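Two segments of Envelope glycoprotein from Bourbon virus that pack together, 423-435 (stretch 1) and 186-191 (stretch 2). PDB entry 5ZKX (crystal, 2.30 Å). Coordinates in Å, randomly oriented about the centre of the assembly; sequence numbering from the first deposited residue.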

# COMPACT_ATOMS: atom_id res chain seq x y z
N GLY A 423 -16.67 -12.35 3.15
CA GLY A 423 -17.36 -13.39 2.42
C GLY A 423 -16.42 -14.23 1.57
O GLY A 423 -16.48 -15.46 1.59
N TRP A 424 -15.53 -13.57 0.82
CA TRP A 424 -14.59 -14.29 -0.02
C TRP A 424 -13.50 -14.96 0.79
O TRP A 424 -12.89 -15.92 0.31
CB TRP A 424 -13.98 -13.34 -1.05
CG TRP A 424 -15.01 -12.59 -1.84
CD1 TRP A 424 -15.07 -11.25 -2.04
CD2 TRP A 424 -16.15 -13.16 -2.52
NE1 TRP A 424 -16.17 -10.93 -2.81
CE2 TRP A 424 -16.84 -12.09 -3.12
CE3 TRP A 424 -16.64 -14.46 -2.68
CZ2 TRP A 424 -18.00 -12.28 -3.86
CZ3 TRP A 424 -17.79 -14.64 -3.43
CH2 TRP A 424 -18.45 -13.56 -4.01
N THR A 425 -13.23 -14.48 2.01
CA THR A 425 -12.33 -15.20 2.90
C THR A 425 -13.00 -16.45 3.45
O THR A 425 -12.35 -17.49 3.61
CB THR A 425 -11.87 -14.28 4.02
OG1 THR A 425 -11.26 -13.11 3.45
CG2 THR A 425 -10.87 -14.98 4.92
N PHE A 426 -14.30 -16.37 3.74
CA PHE A 426 -15.06 -17.55 4.12
C PHE A 426 -15.04 -18.59 3.01
O PHE A 426 -14.84 -19.78 3.26
CB PHE A 426 -16.50 -17.14 4.45
CG PHE A 426 -17.41 -18.30 4.76
CD1 PHE A 426 -17.44 -18.85 6.03
CD2 PHE A 426 -18.24 -18.83 3.79
CE1 PHE A 426 -18.28 -19.91 6.33
CE2 PHE A 426 -19.08 -19.89 4.08
CZ PHE A 426 -19.10 -20.43 5.35
N VAL A 427 -15.24 -18.15 1.77
CA VAL A 427 -15.23 -19.07 0.63
C VAL A 427 -13.85 -19.71 0.47
O VAL A 427 -13.73 -20.93 0.31
CB VAL A 427 -15.67 -18.34 -0.65
CG1 VAL A 427 -15.26 -19.13 -1.89
CG2 VAL A 427 -17.17 -18.11 -0.64
N ALA A 428 -12.80 -18.90 0.53
CA ALA A 428 -11.46 -19.42 0.30
C ALA A 428 -11.05 -20.40 1.39
O ALA A 428 -10.37 -21.40 1.10
CB ALA A 428 -10.45 -18.27 0.21
N ASN A 429 -11.46 -20.15 2.63
CA ASN A 429 -11.12 -21.06 3.72
C ASN A 429 -11.87 -22.38 3.60
O ASN A 429 -11.31 -23.45 3.84
CB ASN A 429 -11.42 -20.40 5.07
CG ASN A 429 -10.51 -19.22 5.35
OD1 ASN A 429 -9.38 -19.14 4.85
ND2 ASN A 429 -10.99 -18.29 6.17
N SER A 430 -13.15 -22.31 3.23
CA SER A 430 -13.95 -23.52 3.05
C SER A 430 -13.34 -24.42 1.97
O SER A 430 -13.23 -25.64 2.15
CB SER A 430 -15.38 -23.15 2.69
OG SER A 430 -15.95 -24.11 1.83
N LYS A 431 -12.95 -23.83 0.84
CA LYS A 431 -12.33 -24.61 -0.23
C LYS A 431 -11.01 -25.20 0.22
O LYS A 431 -10.68 -26.34 -0.13
CB LYS A 431 -12.13 -23.73 -1.46
CG LYS A 431 -13.42 -23.20 -2.06
CD LYS A 431 -13.17 -22.48 -3.38
CE LYS A 431 -14.47 -22.02 -4.00
NZ LYS A 431 -14.26 -21.11 -5.17
N GLN A 432 -10.23 -24.45 1.00
CA GLN A 432 -8.97 -24.97 1.52
C GLN A 432 -9.22 -26.12 2.48
O GLN A 432 -8.44 -27.08 2.53
CB GLN A 432 -8.18 -23.85 2.19
CG GLN A 432 -6.80 -24.26 2.67
CD GLN A 432 -5.93 -24.81 1.56
OE1 GLN A 432 -5.37 -25.90 1.68
NE2 GLN A 432 -5.81 -24.06 0.47
N ALA A 433 -10.30 -26.05 3.26
CA ALA A 433 -10.63 -27.13 4.17
C ALA A 433 -11.01 -28.39 3.41
O ALA A 433 -10.67 -29.51 3.83
CB ALA A 433 -11.77 -26.70 5.10
N LEU A 434 -11.72 -28.24 2.28
CA LEU A 434 -12.04 -29.39 1.45
C LEU A 434 -10.78 -30.05 0.92
O LEU A 434 -10.67 -31.28 0.91
CB LEU A 434 -12.96 -28.98 0.31
CG LEU A 434 -13.35 -30.09 -0.66
CD1 LEU A 434 -14.21 -31.12 0.05
CD2 LEU A 434 -14.08 -29.53 -1.87
N LEU A 435 -9.82 -29.25 0.46
CA LEU A 435 -8.53 -29.81 0.06
C LEU A 435 -7.87 -30.53 1.22
O LEU A 435 -7.32 -31.63 1.05
CB LEU A 435 -7.62 -28.70 -0.46
CG LEU A 435 -7.90 -28.15 -1.86
CD1 LEU A 435 -6.94 -27.03 -2.19
CD2 LEU A 435 -7.82 -29.26 -2.91
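Stretch 2 (186-191) GEFSYL

Stretch 2 lies along one side of the helix formed by stretch 1. Residues 423-435 are helical throughout, with regular backbone hydrogen bonds such as Val 427 N to Gly 423 O at 3.0 Å and Leu 434 N to Ser 430 O at 3.0 Å. In stretch 2, Gly 186 and Glu 187 are loop or turn, and Phe 188 to Leu 191 form a strand that continues later in the chain. Gly 186 has a positive phi of 63°, a value that favours glycine. The strand runs nearly antiparallel to the helix, at 170° between their N-to-C directions, and the axes approach to 11.3 Å. That gap is filled by side chains. The nearest CA atoms in register are those of Val 427 and Phe 188, 8.1 Å apart, and those of Lys 431 and Glu 187, 9.4 Å apart.

The strand alternates. Phe 188 and Tyr 190 point toward the helix, while Ser 189 and Leu 191 make no contact with it. Because the directions are opposed, later residues of stretch 2 meet earlier residues of the helix.

Phe 188 covers the most surface. It is buried, with chi1 in the m well and chi2 at -98°. Val 427 CG1 lies over one face of its ring, and Val 427 CG2 comes within 3.9 Å of Phe 188 CD1. One turn further along the helix, Ser 430 OG is 3.2 Å from Phe 188 CZ; this hydroxyl is hydrogen-bonded elsewhere in the structure. The extended side chain of Lys 431 starts sideways, but its end reaches the same ring, with CE 3.6 Å from Phe 188 CE2.

Tyr 190 comes second, also with chi1 in the m well. Tyr 190 CE1 lies 3.5 Å from Trp 424 CZ3. The centroids of the Tyr 190 ring and the six-membered ring of Trp 424 are 5.6 Å apart, with planes at 51°, an oblique arrangement. Trp 424 points away from the strand at CB, but the end of its side chain comes nearer and makes this contact. Val 427 CG2 sits at the edge of the tyrosine ring, 3.8 Å from Tyr 190 OH.

Val 427 therefore touches both aromatic residues. It points toward the strand and covers more of the interface than any other helix residue.

At the other end, Glu 187 meets Leu 434, with Leu 434 CD2 3.4 Å from Glu 187 OE1. No hydrogen bond joins the two stretches. The contact is side-chain packing, largely apolar and aromatic, burying 336 Å² over both sides.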

# COMPACT_ATOMS: atom_id res chain seq x y z
N GLY A 186 -21.43 -24.08 -7.84
CA GLY A 186 -20.89 -25.31 -7.30
C GLY A 186 -21.47 -25.61 -5.93
O GLY A 186 -22.68 -25.79 -5.77
N GLU A 187 -20.59 -25.67 -4.92
CA GLU A 187 -21.02 -25.95 -3.55
C GLU A 187 -21.74 -24.77 -2.91
O GLU A 187 -22.53 -24.98 -1.99
CB GLU A 187 -19.81 -26.31 -2.69
CG GLU A 187 -19.50 -27.78 -2.58
CD GLU A 187 -18.25 -28.06 -1.76
OE1 GLU A 187 -17.29 -28.64 -2.31
OE2 GLU A 187 -18.22 -27.69 -0.57
N PHE A 188 -21.48 -23.56 -3.38
CA PHE A 188 -21.84 -22.36 -2.65
C PHE A 188 -23.11 -21.73 -3.21
O PHE A 188 -23.40 -21.82 -4.40
CB PHE A 188 -20.70 -21.34 -2.69
CG PHE A 188 -19.43 -21.81 -2.03
CD1 PHE A 188 -19.13 -21.43 -0.74
CD2 PHE A 188 -18.55 -22.63 -2.71
CE1 PHE A 188 -17.97 -21.87 -0.13
CE2 PHE A 188 -17.38 -23.06 -2.11
CZ PHE A 188 -17.10 -22.68 -0.82
N SER A 189 -23.86 -21.09 -2.31
CA SER A 189 -25.00 -20.27 -2.67
C SER A 189 -24.84 -18.92 -2.01
O SER A 189 -24.44 -18.82 -0.84
CB SER A 189 -26.33 -20.93 -2.24
OG SER A 189 -26.67 -22.00 -3.10
N TYR A 190 -25.15 -17.86 -2.76
CA TYR A 190 -24.97 -16.49 -2.30
C TYR A 190 -26.29 -15.75 -2.37
O TYR A 190 -26.98 -15.79 -3.39
CB TYR A 190 -23.93 -15.77 -3.14
CG TYR A 190 -22.63 -16.52 -3.33
CD1 TYR A 190 -21.54 -16.27 -2.51
CD2 TYR A 190 -22.50 -17.48 -4.33
CE1 TYR A 190 -20.36 -16.95 -2.68
CE2 TYR A 190 -21.32 -18.16 -4.50
CZ TYR A 190 -20.25 -17.89 -3.67
OH TYR A 190 -19.07 -18.57 -3.85
N LEU A 191 -26.64 -15.07 -1.28
CA LEU A 191 -27.84 -14.25 -1.21
C LEU A 191 -27.48 -12.87 -0.67
O LEU A 191 -26.89 -12.76 0.41
CB LEU A 191 -28.90 -14.90 -0.32
CG LEU A 191 -30.19 -14.09 -0.15
CD1 LEU A 191 -31.00 -14.11 -1.44
CD2 LEU A 191 -31.00 -14.63 1.01